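Local coordinates for extracellular solute-binding protein family 1 (Arthrobacter chlorophenolicus, PDB 4R2F), which probably captures glucose-containing sugars such as laminaribiose outside the cell and delivers them to an ABC importer, as an extracellular solute-binding protein of family 1, at residues W159-L164 against K267-A272; I291-P296 against N366-N371. One frame throughout, in Å; residues are numbered along the deposited sequence.

Contact 1: residues W159-L164 against K267-A272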
loop_
_atom_site.group_PDB
_atom_site.type_symbol
_atom_site.label_atom_id
_atom_site.label_comp_id
_atom_site.label_asym_id
_atom_site.label_seq_id
_atom_site.Cartn_x
_atom_site.Cartn_y
_atom_site.Cartn_z
ATOM N N TRP A 159 8.011 5.085 11.354
ATOM C CA TRP A 159 7.450 5.517 12.631
ATOM C C TRP A 159 8.396 5.108 13.723
ATOM O O TRP A 159 9.160 4.153 13.542
ATOM C CB TRP A 159 6.088 4.840 12.901
ATOM C CG TRP A 159 5.016 5.278 11.981
ATOM C CD1 TRP A 159 4.813 4.836 10.722
ATOM C CD2 TRP A 159 4.007 6.275 12.228
ATOM N NE1 TRP A 159 3.746 5.487 10.161
ATOM C CE2 TRP A 159 3.232 6.374 11.064
ATOM C CE3 TRP A 159 3.680 7.075 13.326
ATOM C CZ2 TRP A 159 2.145 7.249 10.952
ATOM C CZ3 TRP A 159 2.609 7.947 13.217
ATOM C CH2 TRP A 159 1.845 8.020 12.042
ATOM N N TYR A 160 8.301 5.796 14.867
ATOM C CA TYR A 160 9.063 5.433 16.043
ATOM C C TYR A 160 8.288 5.715 17.301
ATOM O O TYR A 160 7.339 6.503 17.310
ATOM C CB TYR A 160 10.421 6.149 16.090
ATOM C CG TYR A 160 10.411 7.631 16.432
ATOM C CD1 TYR A 160 9.977 8.584 15.510
ATOM C CD2 TYR A 160 10.923 8.089 17.639
ATOM C CE1 TYR A 160 9.993 9.946 15.807
ATOM C CE2 TYR A 160 10.952 9.450 17.946
ATOM C CZ TYR A 160 10.497 10.384 17.027
ATOM O OH TYR A 160 10.522 11.729 17.337
ATOM N N ARG A 161 8.697 5.058 18.370
ATOM C CA ARG A 161 8.116 5.310 19.666
ATOM C C ARG A 161 9.172 6.036 20.502
ATOM O O ARG A 161 10.232 5.492 20.814
ATOM C CB ARG A 161 7.655 4.003 20.298
ATOM C CG ARG A 161 6.949 4.165 21.625
ATOM C CD ARG A 161 6.500 2.814 22.172
ATOM N NE ARG A 161 5.144 2.385 21.770
ATOM C CZ ARG A 161 3.994 2.835 22.297
ATOM N NH1 ARG A 161 2.825 2.350 21.897
ATOM N NH2 ARG A 161 3.993 3.783 23.213
ATOM N N LYS A 162 8.881 7.277 20.843
ATOM C CA LYS A 162 9.852 8.127 21.572
ATOM C C LYS A 162 10.371 7.504 22.869
ATOM O O LYS A 162 11.568 7.543 23.140
ATOM C CB LYS A 162 9.240 9.467 21.917
ATOM C CG LYS A 162 8.711 10.248 20.730
ATOM C CD LYS A 162 8.179 11.614 21.153
ATOM C CE LYS A 162 7.105 11.500 22.218
ATOM N NZ LYS A 162 6.128 12.598 22.081
ATOM N N SER A 163 9.480 6.898 23.650
ATOM C CA SER A 163 9.881 6.324 24.942
ATOM C C SER A 163 10.935 5.243 24.770
ATOM O O SER A 163 11.806 5.079 25.608
ATOM C CB SER A 163 8.664 5.768 25.692
ATOM O OG SER A 163 7.943 4.828 24.895
ATOM N N LEU A 164 10.879 4.512 23.668
ATOM C CA LEU A 164 11.793 3.395 23.491
ATOM C C LEU A 164 13.143 3.834 22.989
ATOM O O LEU A 164 14.156 3.177 23.253
ATOM C CB LEU A 164 11.187 2.344 22.539
ATOM C CG LEU A 164 9.993 1.618 23.156
ATOM C CD1 LEU A 164 9.389 0.606 22.199
ATOM C CD2 LEU A 164 10.413 0.928 24.448
ATOM N N LYS A 267 1.191 -1.238 19.485
ATOM C CA LYS A 267 0.340 -0.821 20.592
ATOM C C LYS A 267 0.989 -1.081 21.954
ATOM O O LYS A 267 0.942 -0.242 22.827
ATOM C CB LYS A 267 -1.008 -1.536 20.533
ATOM C CG LYS A 267 -2.029 -0.975 21.519
ATOM C CD LYS A 267 -3.240 -1.875 21.663
ATOM C CE LYS A 267 -4.118 -1.356 22.783
ATOM N NZ LYS A 267 -5.296 -2.234 22.959
ATOM N N ASP A 268 1.636 -2.229 22.106
ATOM C CA ASP A 268 2.165 -2.670 23.396
ATOM C C ASP A 268 3.641 -2.347 23.649
ATOM O O ASP A 268 4.262 -2.954 24.506
ATOM C CB ASP A 268 1.892 -4.179 23.546
ATOM C CG ASP A 268 0.402 -4.516 23.393
ATOM O OD1 ASP A 268 -0.452 -3.673 23.726
ATOM O OD2 ASP A 268 0.063 -5.606 22.912
ATOM N N SER A 269 4.205 -1.374 22.929
ATOM C CA SER A 269 5.567 -0.870 23.194
ATOM C C SER A 269 6.627 -1.936 23.058
ATOM O O SER A 269 7.609 -1.948 23.798
ATOM C CB SER A 269 5.675 -0.155 24.559
ATOM O OG SER A 269 4.777 0.941 24.573
ATOM N N LYS A 270 6.423 -2.816 22.084
ATOM C CA LYS A 270 7.434 -3.791 21.703
ATOM C C LYS A 270 8.219 -3.239 20.474
ATOM O O LYS A 270 9.439 -3.380 20.398
ATOM C CB LYS A 270 6.780 -5.149 21.432
ATOM C CG LYS A 270 7.364 -6.286 22.246
ATOM C CD LYS A 270 8.796 -6.593 21.838
ATOM C CE LYS A 270 9.410 -7.612 22.781
ATOM N NZ LYS A 270 10.666 -8.162 22.209
ATOM N N ALA A 271 7.520 -2.589 19.544
ATOM C CA ALA A 271 8.138 -2.076 18.321
ATOM C C ALA A 271 8.659 -0.679 18.573
ATOM O O ALA A 271 7.886 0.182 18.955
ATOM C CB ALA A 271 7.103 -2.044 17.197
ATOM N N ALA A 272 9.939 -0.431 18.322
ATOM C CA ALA A 272 10.500 0.911 18.476
ATOM C C ALA A 272 10.532 1.698 17.173
ATOM O O ALA A 272 10.508 2.915 17.204
ATOM C CB ALA A 272 11.905 0.852 19.053
HETATM O O HOH W 1 5.464 0.348 20.327
HETATM O O HOH W 2 7.070 2.583 26.192
#
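Arg161 and Ala272 bring the two backbones together where the long strand 145-161 runs out into helix 162-168 and the loop after helix 259-267 leads into strand 273-275; their CA atoms lie 5.1 Å apart. The amide of Arg161 donates to Ala272 O at 3.0 Å, with an N-H...O angle of 153°, and the CA-H of Tyr160 leans on the same oxygen. Arg161 is also the N-cap residue of the helix, and its carbonyl accepts from Leu164 N, so one residue ends the strand and starts the helix.

With CG anti to the backbone N (chi1 -176°) and a bend at chi3, the Arg161 side chain reaches out beside the loop and turns its guanidinium flat against Ser269. Ser269 OG sits over the centre of one face, 3.1 Å from Arg161 CZ, and makes no hydrogen bond with it. The N-H groups are spent in other directions: NE gives to a water, itself bonded to Ala271 O, while NH1 and NH2 form salt bridges with Asp286 and Asp290. An arginine suits this buried place because it can answer several acceptors at once, and the two carboxylates probably offset its charge.

Leu164 supplies the apolar part. Its CB meets Ala272 CB at 3.9 Å, and CD1 rests 3.5 Å from Ser269 O; the small alanine allows helix and loop to approach closely. The arrangement is a strand-to-helix junction at the C-terminal end of strand 145-161, beside its antiparallel pairing with strand 273-275, in one lobe of a periplasmic-binding-protein fold, with the side chain of Trp159 still about 11 Å from a bound glucose unit.

Contact 2: residues I291-P296 against N366-N371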
loop_
_atom_site.group_PDB
_atom_site.type_symbol
_atom_site.label_atom_id
_atom_site.label_comp_id
_atom_site.label_asym_id
_atom_site.label_seq_id
_atom_site.Cartn_x
_atom_site.Cartn_y
_atom_site.Cartn_z
ATOM N N ILE A 291 3.831 7.429 19.704
ATOM C CA ILE A 291 4.133 6.897 18.363
ATOM C C ILE A 291 4.066 8.028 17.356
ATOM O O ILE A 291 3.006 8.636 17.176
ATOM C CB ILE A 291 3.139 5.816 17.919
ATOM C CG1 ILE A 291 3.216 4.601 18.855
ATOM C CG2 ILE A 291 3.440 5.410 16.481
ATOM C CD1 ILE A 291 2.067 3.632 18.667
ATOM N N VAL A 292 5.191 8.267 16.683
ATOM C CA VAL A 292 5.418 9.457 15.872
ATOM C C VAL A 292 6.083 9.130 14.529
ATOM O O VAL A 292 6.886 8.187 14.418
ATOM C CB VAL A 292 6.320 10.442 16.671
ATOM C CG1 VAL A 292 6.795 11.607 15.818
ATOM C CG2 VAL A 292 5.571 10.934 17.905
ATOM N N VAL A 293 5.760 9.917 13.511
ATOM C CA VAL A 293 6.408 9.743 12.177
ATOM C C VAL A 293 7.872 10.129 12.245
ATOM O O VAL A 293 8.219 11.168 12.814
ATOM C CB VAL A 293 5.672 10.551 11.089
ATOM C CG1 VAL A 293 6.428 10.531 9.762
ATOM C CG2 VAL A 293 4.277 9.980 10.890
ATOM N N ALA A 294 8.727 9.263 11.705
ATOM C CA ALA A 294 10.167 9.533 11.613
ATOM C C ALA A 294 10.499 10.073 10.219
ATOM O O ALA A 294 9.792 9.785 9.254
ATOM C CB ALA A 294 10.968 8.255 11.895
ATOM N N SER A 295 11.591 10.826 10.101
ATOM C CA SER A 295 11.997 11.334 8.781
ATOM C C SER A 295 12.516 10.199 7.907
ATOM O O SER A 295 13.085 9.234 8.420
ATOM C CB SER A 295 13.072 12.414 8.921
ATOM O OG SER A 295 12.527 13.579 9.548
ATOM N N PRO A 296 12.329 10.307 6.579
ATOM C CA PRO A 296 12.924 9.306 5.687
ATOM C C PRO A 296 14.429 9.245 5.894
ATOM O O PRO A 296 15.039 10.226 6.333
ATOM C CB PRO A 296 12.587 9.801 4.277
ATOM C CG PRO A 296 11.623 10.916 4.431
ATOM C CD PRO A 296 11.648 11.390 5.852
ATOM N N ASN A 366 0.410 13.631 9.808
ATOM C CA ASN A 366 -0.067 13.702 8.442
ATOM C C ASN A 366 0.727 14.739 7.675
ATOM O O ASN A 366 1.104 14.515 6.522
ATOM C CB ASN A 366 -1.547 14.081 8.361
ATOM C CG ASN A 366 -2.489 13.000 8.884
ATOM O OD1 ASN A 366 -2.174 11.807 8.982
ATOM N ND2 ASN A 366 -3.692 13.425 9.161
ATOM N N VAL A 367 0.952 15.892 8.295
ATOM C CA VAL A 367 1.729 16.946 7.638
ATOM C C VAL A 367 3.155 16.506 7.337
ATOM O O VAL A 367 3.691 16.789 6.252
ATOM C CB VAL A 367 1.727 18.253 8.453
ATOM C CG1 VAL A 367 2.746 19.246 7.910
ATOM C CG2 VAL A 367 0.327 18.860 8.418
ATOM N N LYS A 368 3.775 15.795 8.272
ATOM C CA LYS A 368 5.141 15.331 8.036
ATOM C C LYS A 368 5.218 14.346 6.846
ATOM O O LYS A 368 6.168 14.363 6.050
ATOM C CB LYS A 368 5.677 14.704 9.297
ATOM C CG LYS A 368 7.134 14.288 9.208
ATOM C CD LYS A 368 7.653 13.972 10.595
ATOM C CE LYS A 368 9.111 13.620 10.565
ATOM N NZ LYS A 368 9.685 13.501 11.925
ATOM N N ILE A 369 4.202 13.500 6.705
ATOM C CA ILE A 369 4.124 12.545 5.587
ATOM C C ILE A 369 4.004 13.266 4.251
ATOM O O ILE A 369 4.720 12.951 3.290
ATOM C CB ILE A 369 2.941 11.564 5.795
ATOM C CG1 ILE A 369 3.232 10.646 6.979
ATOM C CG2 ILE A 369 2.661 10.742 4.551
ATOM C CD1 ILE A 369 1.983 10.021 7.552
ATOM N N VAL A 370 3.100 14.237 4.201
ATOM C CA VAL A 370 2.943 15.096 3.031
ATOM C C VAL A 370 4.227 15.789 2.682
ATOM O O VAL A 370 4.641 15.802 1.524
ATOM C CB VAL A 370 1.793 16.119 3.250
ATOM C CG1 VAL A 370 1.645 17.089 2.081
ATOM C CG2 VAL A 370 0.482 15.356 3.389
ATOM N N ASN A 371 4.882 16.353 3.685
ATOM C CA ASN A 371 6.020 17.208 3.412
ATOM C C ASN A 371 7.317 16.461 3.139
ATOM O O ASN A 371 8.122 16.945 2.393
ATOM C CB ASN A 371 6.242 18.208 4.549
ATOM C CG ASN A 371 5.144 19.266 4.617
ATOM O OD1 ASN A 371 4.310 19.367 3.731
ATOM N ND2 ASN A 371 5.130 20.029 5.692
HETATM O O HOH W 3 12.229 12.174 12.799
#
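Strand and helix pack here through one long lysine and a small apolar patch: Lys368 and Ile369 of helix 364-373 meet Val293 of strand 291-294 and Ser295 in the loop that follows, in a buried region of the fold. The two short axes run nearly parallel, 13° apart, and come within 8.7 Å of each other. That separation is bridged by side chains.

Lys368 and Val293 share most of the contact. A first torsion of -175° and an extended chain beyond CG send the lysine methylenes past Val293, in the opposite sense to the valine side chain. Lys368 CD touches Val293 CG1 at 3.7 Å, and farther out CE lies 3.6 Å from Ser295 OG. At the end, NZ donates to Val293 O at 2.9 Å, approaching from above the carbonyl plane, 38° out of it. A water accepts from NZ at 3.0 Å and also from Ser295 N, giving the ammonium a second, water-mediated link to segment 291-296. Lysine fits because its stem is apolar while its tip can serve a backbone carbonyl.

The other valine branch faces Ile369: Val293 CG2 and Ile369 CD1 are 4.1 Å apart, the side chains crossing at about a right angle. Branched residues fill such an interface with little freedom of rotation. Glu372, one helical turn beyond Lys368, accepts from Ser295 OG, and Tyr373 OH bonds to Ala294 O, extending the polar seam along the chain after Val293. Asn365 holds Val293 N through its OD1. The whole is alpha/beta layer packing, with a helix laid along a sheet strand, as in the lobes of solute-binding proteins.

Overall arrangement
Well along the chain from the N terminus, strand 145-161 leads to segment 159-164; the chain then passes through several helices before 267-272 returns to it and closes contact 1. Only after strand 273-275 and helix 280-284 does it enter 291-296, and helix 364-373 closes contact 2 from there, so the two loops lie in series, neither enclosing nor crossing the other. The sheet joins them: strands 145-161 and 291-294 are antiparallel neighbours, linked by a probable hydrogen bond from Tyr160 N to Val292 O, and Trp159 packs on Val293. Contact 1 thus ties a loop to one end of this strand pair, and contact 2 fastens a helix to the second strand.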